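PDB 1YUZ: nigerythrin from Desulfovibrio vulgaris subsp. vulgaris, which shows NADH peroxidase activity in vitro, combining a hemerythrin-like diiron centre with a rubredoxin-like iron centre in each subunit of a homodimer. Local coordinates for residues A20-A25 against T119-P124; G27-N32 against I127-E132. All blocks are in the same frame, centred on the assembly; numbering follows the deposited sequence. Where two conformers were deposited one is given.

Contact 1 of 2, residues A20-A25 against T119-P124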
ATOM      1  N   ALA B  20      -8.943  14.985  -0.899  1.00 15.19           N
ATOM      2  CA  ALA B  20      -9.259  16.408  -0.995  1.00 15.96           C
ATOM      3  C   ALA B  20      -8.191  17.203  -1.736  1.00 16.39           C
ATOM      4  O   ALA B  20      -8.506  18.028  -2.596  1.00 16.50           O
ATOM      5  CB  ALA B  20      -9.472  16.988   0.393  1.00 15.90           C
ATOM      6  N   ASP B  21      -6.928  16.962  -1.398  0.50 16.69           N
ATOM      7  CA  ASP B  21      -5.827  17.663  -2.048  0.50 17.07           C
ATOM      8  C   ASP B  21      -5.381  16.857  -3.264  0.50 17.21           C
ATOM      9  O   ASP B  21      -4.292  16.280  -3.281  0.50 17.34           O
ATOM     10  CB  ASP B  21      -4.660  17.837  -1.073  0.50 17.26           C
ATOM     11  CG  ASP B  21      -3.611  18.805  -1.587  0.50 17.46           C
ATOM     12  OD1 ASP B  21      -3.057  18.562  -2.679  0.50 17.65           O
ATOM     13  OD2 ASP B  21      -3.342  19.811  -0.896  0.50 17.69           O
ATOM     14  N   SER B  22      -6.238  16.822  -4.278  1.00 17.28           N
ATOM     15  CA  SER B  22      -5.966  16.086  -5.506  1.00 17.50           C
ATOM     16  C   SER B  22      -4.919  16.720  -6.409  1.00 17.86           C
ATOM     17  O   SER B  22      -4.860  17.937  -6.555  1.00 18.08           O
ATOM     18  CB  SER B  22      -7.263  15.903  -6.293  1.00 17.36           C
ATOM     19  OG  SER B  22      -7.005  15.327  -7.559  1.00 16.93           O
ATOM     20  N   LYS B  23      -4.104  15.872  -7.027  1.00 18.11           N
ATOM     21  CA  LYS B  23      -3.050  16.320  -7.929  1.00 18.29           C
ATOM     22  C   LYS B  23      -3.451  15.965  -9.359  1.00 18.17           C
ATOM     23  O   LYS B  23      -2.600  15.813 -10.238  1.00 18.42           O
ATOM     24  CB  LYS B  23      -1.736  15.616  -7.580  1.00 18.68           C
ATOM     25  CG  LYS B  23      -1.338  15.723  -6.116  1.00 19.11           C
ATOM     26  CD  LYS B  23      -0.137  14.844  -5.805  1.00 19.57           C
ATOM     27  CE  LYS B  23       0.241  14.918  -4.332  1.00 19.85           C
ATOM     28  NZ  LYS B  23       1.394  14.030  -4.015  1.00 20.24           N
ATOM     29  N   THR B  24      -4.754  15.847  -9.591  1.00 17.87           N
ATOM     30  CA  THR B  24      -5.257  15.478 -10.907  1.00 17.51           C
ATOM     31  C   THR B  24      -6.004  16.584 -11.645  1.00 17.29           C
ATOM     32  O   THR B  24      -6.940  17.185 -11.115  1.00 17.29           O
ATOM     33  CB  THR B  24      -6.200  14.255 -10.805  1.00 17.44           C
ATOM     34  OG1 THR B  24      -5.516  13.171 -10.162  1.00 17.66           O
ATOM     35  CG2 THR B  24      -6.649  13.807 -12.187  1.00 17.42           C
ATOM     36  N   ALA B  25      -5.583  16.839 -12.879  1.00 17.06           N
ATOM     37  CA  ALA B  25      -6.234  17.836 -13.716  1.00 16.85           C
ATOM     38  C   ALA B  25      -7.465  17.148 -14.283  1.00 16.69           C
ATOM     39  O   ALA B  25      -7.363  16.076 -14.880  1.00 16.71           O
ATOM     40  CB  ALA B  25      -5.317  18.259 -14.838  1.00 16.89           C
ATOM     41  N   THR B 119      -5.946   4.911  -7.547  1.00  8.39           N
ATOM     42  CA  THR B 119      -7.161   4.452  -6.891  1.00  8.30           C
ATOM     43  C   THR B 119      -7.828   5.461  -5.964  1.00  8.54           C
ATOM     44  O   THR B 119      -9.043   5.412  -5.782  1.00  8.43           O
ATOM     45  CB  THR B 119      -6.895   3.150  -6.089  1.00  8.18           C
ATOM     46  OG1 THR B 119      -8.120   2.428  -5.934  1.00  7.64           O
ATOM     47  CG2 THR B 119      -6.346   3.463  -4.702  1.00  7.99           C
ATOM     48  N   SER B 120      -7.053   6.381  -5.398  1.00  8.66           N
ATOM     49  CA  SER B 120      -7.602   7.345  -4.449  1.00  9.01           C
ATOM     50  C   SER B 120      -7.641   8.784  -4.928  1.00  9.14           C
ATOM     51  O   SER B 120      -8.215   9.645  -4.262  1.00  9.37           O
ATOM     52  CB  SER B 120      -6.794   7.305  -3.151  1.00  8.89           C
ATOM     53  OG  SER B 120      -5.501   7.855  -3.355  1.00  8.80           O
ATOM     54  N   ASP B 121      -7.029   9.050  -6.073  1.00  9.45           N
ATOM     55  CA  ASP B 121      -6.977  10.406  -6.588  1.00  9.82           C
ATOM     56  C   ASP B 121      -7.466  10.496  -8.027  1.00  9.82           C
ATOM     57  O   ASP B 121      -8.562  10.988  -8.283  1.00  9.97           O
ATOM     58  CB  ASP B 121      -5.537  10.925  -6.487  1.00 10.32           C
ATOM     59  CG  ASP B 121      -5.414  12.396  -6.817  1.00 10.71           C
ATOM     60  OD1 ASP B 121      -6.182  12.886  -7.670  1.00 11.24           O
ATOM     61  OD2 ASP B 121      -4.527  13.057  -6.237  1.00 11.14           O
ATOM     62  N   MET B 122      -6.670   9.987  -8.961  1.00  9.80           N
ATOM     63  CA  MET B 122      -7.026  10.077 -10.370  1.00  9.81           C
ATOM     64  C   MET B 122      -8.348   9.455 -10.781  1.00  9.55           C
ATOM     65  O   MET B 122      -9.229  10.152 -11.285  1.00  9.57           O
ATOM     66  CB  MET B 122      -5.918   9.496 -11.245  1.00 10.20           C
ATOM     67  CG  MET B 122      -6.141   9.786 -12.717  1.00 10.96           C
ATOM     68  SD  MET B 122      -4.998   8.941 -13.789  1.00 11.80           S
ATOM     69  CE  MET B 122      -5.763   7.328 -13.865  1.00 11.57           C
ATOM     70  N   TYR B 123      -8.504   8.150 -10.595  1.00  9.14           N
ATOM     71  CA  TYR B 123      -9.754   7.543 -11.012  1.00  8.90           C
ATOM     72  C   TYR B 123     -10.962   8.090 -10.256  1.00  8.98           C
ATOM     73  O   TYR B 123     -11.999   8.340 -10.867  1.00  8.85           O
ATOM     74  CB  TYR B 123      -9.653   6.013 -10.968  1.00  8.56           C
ATOM     75  CG  TYR B 123      -8.929   5.466 -12.190  1.00  7.97           C
ATOM     76  CD1 TYR B 123      -7.810   4.642 -12.057  1.00  7.96           C
ATOM     77  CD2 TYR B 123      -9.356   5.791 -13.483  1.00  7.98           C
ATOM     78  CE1 TYR B 123      -7.134   4.156 -13.175  1.00  7.87           C
ATOM     79  CE2 TYR B 123      -8.688   5.308 -14.607  1.00  7.98           C
ATOM     80  CZ  TYR B 123      -7.579   4.491 -14.446  1.00  7.91           C
ATOM     81  OH  TYR B 123      -6.924   4.008 -15.559  1.00  7.98           O
ATOM     82  N   PRO B 124     -10.854   8.301  -8.930  1.00  9.05           N
ATOM     83  CA  PRO B 124     -12.037   8.848  -8.253  1.00  9.40           C
ATOM     84  C   PRO B 124     -12.417  10.218  -8.844  1.00  9.50           C
ATOM     85  O   PRO B 124     -13.599  10.536  -8.976  1.00  9.68           O
ATOM     86  CB  PRO B 124     -11.585   8.947  -6.802  1.00  9.36           C
ATOM     87  CG  PRO B 124     -10.714   7.741  -6.661  1.00  9.32           C
ATOM     88  CD  PRO B 124      -9.886   7.781  -7.944  1.00  9.10           C
TER
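An ST turn in the loop ahead of helix 29-56 closes over D121, on helix 104-132 of the ferritin-like diiron bundle. D121 sits where that helix makes a wider pi-type turn at 119-122. Its CB points toward the loop, and D121 CG, anti to the backbone N (chi1 -172°), has S22 OG and T24 OG1 both at 3.4 Å. D121 OD1 takes both hydroxyls at 2.6 Å, S22 OG and T24 OG1, from opposite faces of the carboxylate plane, T24 OG1 the more steeply (56° out of it). D121 OD2 offers its syn lone pair to K23 N at 3.0 Å in a nearly straight bond (N-H...O 170°). Bonds to both oxygens should hold the carboxylate against rotation and favour its charged form. The ST turn itself is the bond from T24 N to S22 OG, 3.1 Å, so this hydroxyl donates to D121 while accepting from the loop. T24 OG1 also hydrogen-bonds Y117 OH one turn back on the same helix. M122, about 6 Å by its side chain from a bound ferric ion, extends away from the loop past T24 and bends at chi3, setting M122 CE 3.4 Å above the centre of the Y123 ring.

Contact 2 of 2, residues G27-N32 against I127-E132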
ATOM      1  N   GLY B  27     -10.676  17.384 -16.843  1.00 15.82           N
ATOM      2  CA  GLY B  27     -11.287  18.056 -17.972  1.00 15.52           C
ATOM      3  C   GLY B  27     -12.572  17.327 -18.302  1.00 15.22           C
ATOM      4  O   GLY B  27     -13.211  16.765 -17.412  1.00 15.25           O
ATOM      5  N   SER B  28     -12.965  17.343 -19.569  1.00 15.06           N
ATOM      6  CA  SER B  28     -14.176  16.645 -19.977  1.00 14.79           C
ATOM      7  C   SER B  28     -13.889  15.156 -19.827  1.00 14.50           C
ATOM      8  O   SER B  28     -12.730  14.749 -19.749  1.00 14.39           O
ATOM      9  CB  SER B  28     -14.504  16.954 -21.436  1.00 14.96           C
ATOM     10  OG  SER B  28     -13.510  16.428 -22.295  1.00 15.47           O
ATOM     11  N   THR B  29     -14.934  14.342 -19.789  1.00 14.16           N
ATOM     12  CA  THR B  29     -14.722  12.907 -19.655  1.00 13.91           C
ATOM     13  C   THR B  29     -13.879  12.380 -20.812  1.00 13.84           C
ATOM     14  O   THR B  29     -13.049  11.492 -20.626  1.00 13.66           O
ATOM     15  CB  THR B  29     -16.059  12.156 -19.577  1.00 13.86           C
ATOM     16  OG1 THR B  29     -16.695  12.463 -18.330  1.00 13.88           O
ATOM     17  CG2 THR B  29     -15.838  10.652 -19.669  1.00 13.78           C
ATOM     18  N   LEU B  30     -14.074  12.932 -22.005  1.00 13.79           N
ATOM     19  CA  LEU B  30     -13.292  12.506 -23.158  1.00 13.80           C
ATOM     20  C   LEU B  30     -11.816  12.779 -22.890  1.00 13.71           C
ATOM     21  O   LEU B  30     -10.962  11.928 -23.138  1.00 13.49           O
ATOM     22  CB  LEU B  30     -13.725  13.255 -24.421  1.00 14.11           C
ATOM     23  CG  LEU B  30     -12.885  12.933 -25.661  1.00 14.37           C
ATOM     24  CD1 LEU B  30     -12.978  11.442 -25.963  1.00 14.59           C
ATOM     25  CD2 LEU B  30     -13.364  13.752 -26.851  1.00 14.60           C
ATOM     26  N   GLU B  31     -11.518  13.976 -22.390  1.00 13.62           N
ATOM     27  CA  GLU B  31     -10.143  14.346 -22.081  1.00 13.68           C
ATOM     28  C   GLU B  31      -9.594  13.456 -20.967  1.00 13.19           C
ATOM     29  O   GLU B  31      -8.435  13.046 -21.010  1.00 13.19           O
ATOM     30  CB  GLU B  31     -10.065  15.817 -21.651  1.00 14.36           C
ATOM     31  CG  GLU B  31     -10.471  16.810 -22.734  1.00 15.51           C
ATOM     32  CD  GLU B  31     -10.388  18.255 -22.270  1.00 16.13           C
ATOM     33  OE1 GLU B  31     -10.984  18.586 -21.225  1.00 16.75           O
ATOM     34  OE2 GLU B  31      -9.729  19.065 -22.958  1.00 16.95           O
ATOM     35  N   ASN B  32     -10.430  13.153 -19.978  1.00 12.71           N
ATOM     36  CA  ASN B  32     -10.003  12.314 -18.864  1.00 12.22           C
ATOM     37  C   ASN B  32      -9.698  10.894 -19.318  1.00 12.02           C
ATOM     38  O   ASN B  32      -8.749  10.274 -18.840  1.00 11.91           O
ATOM     39  CB  ASN B  32     -11.061  12.309 -17.763  1.00 12.19           C
ATOM     40  CG  ASN B  32     -11.308  13.692 -17.202  1.00 12.19           C
ATOM     41  OD1 ASN B  32     -10.422  14.547 -17.239  1.00 12.37           O
ATOM     42  ND2 ASN B  32     -12.502  13.915 -16.668  1.00 12.23           N
ATOM     43  N   ILE B 127     -14.061   9.531 -12.172  1.00 10.40           N
ATOM     44  CA  ILE B 127     -15.360   8.905 -11.965  1.00 10.80           C
ATOM     45  C   ILE B 127     -16.377   9.980 -11.603  1.00 11.23           C
ATOM     46  O   ILE B 127     -17.477  10.014 -12.148  1.00 11.24           O
ATOM     47  CB  ILE B 127     -15.299   7.857 -10.831  1.00 10.52           C
ATOM     48  CG1 ILE B 127     -14.452   6.663 -11.279  1.00 10.58           C
ATOM     49  CG2 ILE B 127     -16.708   7.415 -10.445  1.00 10.56           C
ATOM     50  CD1 ILE B 127     -14.122   5.698 -10.167  1.00 10.60           C
ATOM     51  N   ARG B 128     -16.002  10.861 -10.682  0.50 11.46           N
ATOM     52  CA  ARG B 128     -16.895  11.929 -10.259  0.50 11.89           C
ATOM     53  C   ARG B 128     -17.298  12.808 -11.436  0.50 12.00           C
ATOM     54  O   ARG B 128     -18.473  13.143 -11.590  0.50 11.99           O
ATOM     55  CB  ARG B 128     -16.227  12.785  -9.182  0.50 12.15           C
ATOM     56  CG  ARG B 128     -17.102  13.917  -8.684  0.50 12.50           C
ATOM     57  CD  ARG B 128     -18.357  13.393  -8.004  0.50 12.84           C
ATOM     58  NE  ARG B 128     -19.338  14.456  -7.795  0.50 13.25           N
ATOM     59  CZ  ARG B 128     -20.463  14.318  -7.100  0.50 13.45           C
ATOM     60  NH1 ARG B 128     -20.762  13.156  -6.534  0.50 13.64           N
ATOM     61  NH2 ARG B 128     -21.291  15.345  -6.970  0.50 13.65           N
ATOM     62  N   LYS B 129     -16.330  13.180 -12.266  1.00 12.13           N
ATOM     63  CA  LYS B 129     -16.615  14.023 -13.421  1.00 12.43           C
ATOM     64  C   LYS B 129     -17.558  13.299 -14.378  1.00 12.42           C
ATOM     65  O   LYS B 129     -18.485  13.904 -14.910  1.00 12.35           O
ATOM     66  CB  LYS B 129     -15.323  14.402 -14.149  1.00 13.04           C
ATOM     67  CG  LYS B 129     -15.529  15.287 -15.378  1.00 13.88           C
ATOM     68  CD  LYS B 129     -16.035  16.675 -15.008  1.00 14.88           C
ATOM     69  CE  LYS B 129     -16.121  17.577 -16.230  1.00 15.39           C
ATOM     70  NZ  LYS B 129     -16.508  18.970 -15.867  1.00 16.03           N
ATOM     71  N   ALA B 130     -17.321  12.008 -14.597  1.00 12.36           N
ATOM     72  CA  ALA B 130     -18.172  11.219 -15.486  1.00 12.48           C
ATOM     73  C   ALA B 130     -19.592  11.172 -14.926  1.00 12.60           C
ATOM     74  O   ALA B 130     -20.564  11.231 -15.674  1.00 12.68           O
ATOM     75  CB  ALA B 130     -17.615   9.806 -15.637  1.00 12.31           C
ATOM     76  N   GLN B 131     -19.707  11.066 -13.606  1.00 12.81           N
ATOM     77  CA  GLN B 131     -21.017  11.039 -12.965  1.00 13.23           C
ATOM     78  C   GLN B 131     -21.728  12.369 -13.174  1.00 13.52           C
ATOM     79  O   GLN B 131     -22.905  12.412 -13.534  1.00 13.25           O
ATOM     80  CB  GLN B 131     -20.877  10.798 -11.463  1.00 13.34           C
ATOM     81  CG  GLN B 131     -20.553   9.377 -11.074  1.00 13.74           C
ATOM     82  CD  GLN B 131     -20.435   9.225  -9.576  1.00 13.90           C
ATOM     83  OE1 GLN B 131     -19.475   9.699  -8.968  1.00 14.36           O
ATOM     84  NE2 GLN B 131     -21.423   8.577  -8.969  1.00 14.21           N
ATOM     85  N   GLU B 132     -21.004  13.457 -12.942  1.00 13.83           N
ATOM     86  CA  GLU B 132     -21.576  14.786 -13.087  1.00 14.34           C
ATOM     87  C   GLU B 132     -21.969  15.098 -14.529  1.00 14.38           C
ATOM     88  O   GLU B 132     -22.847  15.931 -14.761  1.00 14.35           O
ATOM     89  CB  GLU B 132     -20.597  15.834 -12.541  1.00 14.95           C
ATOM     90  CG  GLU B 132     -20.219  15.585 -11.079  1.00 16.10           C
ATOM     91  CD  GLU B 132     -19.319  16.656 -10.491  1.00 16.64           C
ATOM     92  OE1 GLU B 132     -18.558  17.284 -11.255  1.00 17.41           O
ATOM     93  OE2 GLU B 132     -19.359  16.854  -9.254  1.00 17.25           O
TER
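A capping box starts helix 29-56, the first long helix of the ferritin-like four-helix bundle, and this N-terminal turn lies against the last turns of helix 104-132. S28 is the N-cap: E31 N donates to S28 OG at 3.2 Å, and S28 N returns a bond to the anti lone pair of E31 OE1 at 2.9 Å. Just before the cap, G27 N reaches a lone pair of N32 OD1, lying in the plane of the amide (N-H...O 162°), while N32 ND2 gives only a weak bond back to G27 O. The amide of N32 thereby spans both polar groups of G27, which should restrain the rotation of the flat amide, mainly through the G27 N bond.

Against this N-terminal turn lies the aliphatic chain of K129. K129 CG stands anti to the backbone N, and the bend at chi2 (67°) turns the chain along G27 O, which K129 CE approaches to 3.2 Å. Being next to the ammonium, CE is probably polarised, giving this approach some C-H...O character. Nearer the backbone, K129 CG meets N32 ND2 at 3.6 Å, the two side chains crossing at about a right angle. No hydrogen bond joins the two segments, so the rest is van der Waals packing; the ammonium itself forms a long, weak ion pair with E133.

Between the two segments the backbones are nearest at T29 and A130, with CA atoms 5.7 Å apart, consistent with the small side chain of A130. A138 and V139 of helix 136-161 pack on T29 and A130 respectively, extending the contact to a third helix. T29 OG1, anti to its own carbonyl carbon, hydrogen-bonds E133 and lies 3.4 Å from A130 CA.

Overall arrangement
From the N terminus, the chain reaches 20-25, then 27-32 at the start of helix 29-56. It passes through helices 29-56 and 60-87 before entering helix 104-132, where 119-124 meets the first segment and 127-132 the second. Contact 1 thus closes a loop across 93 residues and contact 2 one across 94. Their segments alternate along the sequence, so the closures cross and do not nest. With centres 12 Å apart, they follow helix 104-132 in the same order as the incoming chain. Contact 1 ties the leading loop to helix 104-132, where M122 comes near the diiron site; contact 2 joins helix 29-56 to that helix farther out. They touch where A25 O packs 4.2 Å from N32 OD1.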